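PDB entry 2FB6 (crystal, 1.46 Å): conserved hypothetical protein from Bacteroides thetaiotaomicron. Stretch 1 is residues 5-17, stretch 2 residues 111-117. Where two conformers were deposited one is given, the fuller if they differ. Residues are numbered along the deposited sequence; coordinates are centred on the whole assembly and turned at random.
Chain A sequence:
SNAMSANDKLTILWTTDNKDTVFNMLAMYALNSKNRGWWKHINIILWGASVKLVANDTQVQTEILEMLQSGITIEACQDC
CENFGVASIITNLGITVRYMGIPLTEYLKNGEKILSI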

# COMPACT_ATOMS: atom_id res chain seq x y z
N SER A 5 14.11 -14.63 -4.38
CA SER A 5 13.74 -13.55 -3.47
C SER A 5 12.66 -13.96 -2.47
O SER A 5 11.87 -13.12 -2.02
N ALA A 6 12.60 -15.24 -2.13
CA ALA A 6 11.43 -15.78 -1.42
C ALA A 6 11.17 -15.20 -0.02
O ALA A 6 10.04 -15.25 0.49
N ASN A 7 12.21 -14.65 0.61
CA ASN A 7 12.03 -14.08 1.94
C ASN A 7 12.34 -12.58 1.98
O ASN A 7 12.64 -12.03 3.03
N ASP A 8 12.22 -11.94 0.82
CA ASP A 8 12.62 -10.54 0.60
C ASP A 8 11.50 -9.53 0.34
O ASP A 8 11.79 -8.36 0.12
N LYS A 9 10.25 -9.99 0.37
CA LYS A 9 9.09 -9.12 0.11
C LYS A 9 8.13 -9.07 1.28
O LYS A 9 7.74 -10.12 1.83
N LEU A 10 7.71 -7.86 1.62
CA LEU A 10 6.60 -7.68 2.57
C LEU A 10 5.43 -7.02 1.86
O LEU A 10 5.61 -6.06 1.12
N THR A 11 4.22 -7.53 2.11
CA THR A 11 2.99 -6.91 1.62
C THR A 11 2.20 -6.39 2.81
O THR A 11 2.08 -7.07 3.84
N ILE A 12 1.68 -5.17 2.69
CA ILE A 12 0.79 -4.65 3.70
C ILE A 12 -0.56 -4.43 3.05
O ILE A 12 -0.65 -3.70 2.07
N LEU A 13 -1.59 -5.08 3.58
CA LEU A 13 -2.96 -4.78 3.18
C LEU A 13 -3.46 -3.66 4.10
O LEU A 13 -3.73 -3.88 5.28
N TRP A 14 -3.53 -2.45 3.55
CA TRP A 14 -3.87 -1.27 4.33
C TRP A 14 -5.37 -0.99 4.15
O TRP A 14 -5.80 -0.50 3.10
N THR A 15 -6.15 -1.31 5.18
CA THR A 15 -7.59 -1.04 5.17
C THR A 15 -7.97 0.08 6.11
O THR A 15 -9.00 0.73 5.92
N THR A 16 -7.16 0.30 7.14
CA THR A 16 -7.57 1.21 8.23
C THR A 16 -7.56 2.68 7.82
O THR A 16 -6.73 3.11 7.00
N ASP A 17 -8.47 3.46 8.41
CA ASP A 17 -8.38 4.91 8.30
C ASP A 17 -8.00 5.56 9.63
O ASP A 17 -8.17 6.76 9.79
N GLY A 111 1.89 -17.56 -0.62
CA GLY A 111 2.41 -17.61 0.74
C GLY A 111 3.13 -16.33 1.14
O GLY A 111 4.06 -16.36 1.96
N GLU A 112 2.69 -15.21 0.59
CA GLU A 112 3.31 -13.93 0.94
C GLU A 112 3.21 -13.61 2.41
O GLU A 112 2.30 -14.08 3.11
N LYS A 113 4.16 -12.81 2.88
CA LYS A 113 4.05 -12.25 4.22
C LYS A 113 3.22 -10.99 4.08
O LYS A 113 3.61 -10.04 3.41
N ILE A 114 2.04 -11.02 4.71
CA ILE A 114 1.04 -9.96 4.59
C ILE A 114 0.62 -9.48 5.98
O ILE A 114 0.08 -10.26 6.76
N LEU A 115 0.88 -8.22 6.27
CA LEU A 115 0.33 -7.59 7.46
C LEU A 115 -0.97 -6.96 7.03
O LEU A 115 -0.98 -6.09 6.15
N SER A 116 -2.06 -7.40 7.65
CA SER A 116 -3.36 -6.82 7.35
C SER A 116 -3.70 -5.78 8.41
O SER A 116 -3.98 -6.12 9.56
N ILE A 117 -3.62 -4.52 8.00
CA ILE A 117 -3.85 -3.38 8.87
C ILE A 117 -5.00 -2.60 8.21
O ILE A 117 -4.87 -1.54 7.63
OXT ILE A 117 -6.13 -3.10 8.19

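Parallel β-strands pair through their backbones, which leaves the side chains to settle each face of the sheet and to close its ends; the pairing of residues 9-14 with 113-116 is a compact example. The ladder alternates: Thr11 N donates to Lys113 O (2.9 Å) and Leu115 N to Thr11 O (2.9 Å), and the pattern continues through Leu13 to the C-terminus. Along each strand, successive side chains fall on opposite faces, while residues paired across the strands share one.

Apolar packing follows that alternation. On one face lie Leu10 (chi1 t, chi2 p), Ile12 (m, t) and Leu115 (m, t). Leu10 CD1 lies 4.3 Å from Leu115 CG, and Ile12 CG1 is 4.4 Å from Leu115 CB, so Leu115 touches both strand 9-14 residues. Ile12 CG2 also meets Ile117 CD1 at 3.9 Å. The other face carries Thr11, Leu13, Ile114 and Ser116; here Leu13 CB (chi1 t) rests 4.2 Å from Ile114 CG2.

Charged and hydroxyl groups gather near the start of the pairing. Lys9, fully extended with four t angles, reaches Glu112 in a salt bridge, NZ to OE2 at 2.8 Å. Thr11, in the m rotamer, donates from OG1 to Glu112 OE1 at 2.6 Å, so one carboxylate serves two residues. Lys113 bends at chi4 (p), and its NZ makes a weak hydrogen bond to Asn7 OD1 at 2.7 Å.

Two waters fill the widening gap. One accepts from Lys113 NZ (3.0 Å) and lies 2.8 Å from Lys9 O; the other accepts from Lys113 N (2.8 Å) and sits 2.7 Å from Lys9 O, and 2.8 Å from Glu112 OE1.

At the far end the terminal carboxylate is the anchor. Thr15 OG1 (chi1 p) donates to Ile117 OXT at 2.5 Å, while Ile117 O accepts from Thr15 N (2.8 Å) and Thr16 N (3.0 Å).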

# COMPACT_ATOMS: atom_id res chain seq x y z
CB SER A 5 13.29 -12.32 -4.24
OG SER A 5 12.12 -12.60 -4.96
CB ALA A 6 11.48 -17.31 -1.37
CB ASN A 7 12.83 -14.84 3.01
CG ASN A 7 12.21 -14.74 4.40
OD1 ASN A 7 11.17 -14.11 4.59
ND2 ASN A 7 12.85 -15.36 5.39
CB ASP A 8 13.64 -10.47 -0.54
CG ASP A 8 15.00 -11.01 -0.13
OD1 ASP A 8 15.47 -10.71 0.99
OD2 ASP A 8 15.59 -11.76 -0.93
CB LYS A 9 8.33 -9.55 -1.16
CG LYS A 9 7.16 -8.63 -1.53
CD LYS A 9 6.40 -9.11 -2.75
CE LYS A 9 5.31 -8.15 -3.15
NZ LYS A 9 4.42 -8.78 -4.17
CB LEU A 10 7.03 -6.76 3.72
CG LEU A 10 5.96 -6.43 4.77
CD1 LEU A 10 5.46 -7.69 5.48
CD2 LEU A 10 6.49 -5.38 5.74
CB THR A 11 2.20 -7.89 0.79
OG1 THR A 11 2.94 -8.13 -0.41
CG2 THR A 11 0.82 -7.34 0.41
CB ILE A 12 1.32 -3.33 4.30
CG1 ILE A 12 2.68 -3.55 4.98
CG2 ILE A 12 0.29 -2.74 5.30
CD1 ILE A 12 3.43 -2.28 5.34
CB LEU A 13 -3.83 -6.02 3.31
CG LEU A 13 -5.32 -5.88 2.99
CD1 LEU A 13 -5.58 -5.38 1.57
CD2 LEU A 13 -6.01 -7.21 3.22
CB TRP A 14 -3.00 -0.11 3.84
CG TRP A 14 -3.31 1.23 4.39
CD1 TRP A 14 -4.21 1.54 5.38
CD2 TRP A 14 -2.69 2.46 4.02
NE1 TRP A 14 -4.21 2.91 5.60
CE2 TRP A 14 -3.28 3.49 4.78
CE3 TRP A 14 -1.68 2.79 3.10
CZ2 TRP A 14 -2.90 4.83 4.66
CZ3 TRP A 14 -1.31 4.14 2.96
CH2 TRP A 14 -1.92 5.14 3.74
CB THR A 15 -8.44 -2.29 5.56
OG1 THR A 15 -8.29 -2.56 6.95
CG2 THR A 15 -8.04 -3.53 4.74
CB THR A 16 -6.70 1.03 9.49
OG1 THR A 16 -7.27 1.80 10.55
CG2 THR A 16 -5.24 1.45 9.26
CB ASP A 17 -9.66 5.52 7.70
CG ASP A 17 -10.89 5.27 8.55
OD1 ASP A 17 -10.79 4.71 9.67
OD2 ASP A 17 -11.99 5.68 8.10
CB GLU A 112 2.70 -12.78 0.15
CG GLU A 112 3.22 -12.72 -1.25
CD GLU A 112 3.49 -11.31 -1.70
OE1 GLU A 112 3.95 -10.48 -0.87
OE2 GLU A 112 3.26 -11.05 -2.90
CB LYS A 113 5.44 -11.98 4.79
CG LYS A 113 6.24 -13.27 4.88
CD LYS A 113 7.65 -13.04 5.31
CE LYS A 113 8.40 -14.35 5.18
NZ LYS A 113 8.68 -14.67 3.74
CB ILE A 114 -0.25 -10.43 3.82
CG1 ILE A 114 0.09 -10.85 2.39
CG2 ILE A 114 -1.34 -9.34 3.85
CD1 ILE A 114 -1.06 -11.56 1.64
CB LEU A 115 1.28 -6.50 7.98
CG LEU A 115 2.61 -6.95 8.58
CD1 LEU A 115 3.40 -5.70 8.94
CD2 LEU A 115 2.40 -7.86 9.80
CB SER A 116 -4.44 -7.89 7.21
OG SER A 116 -4.38 -8.86 8.25
CB ILE A 117 -2.57 -2.51 9.05
CG1 ILE A 117 -1.37 -3.38 9.43
CG2 ILE A 117 -2.79 -1.43 10.11
CD1 ILE A 117 -0.02 -2.76 9.14
O HOH W 1 8.96 -12.58 1.66
O HOH W 2 5.74 -11.62 0.91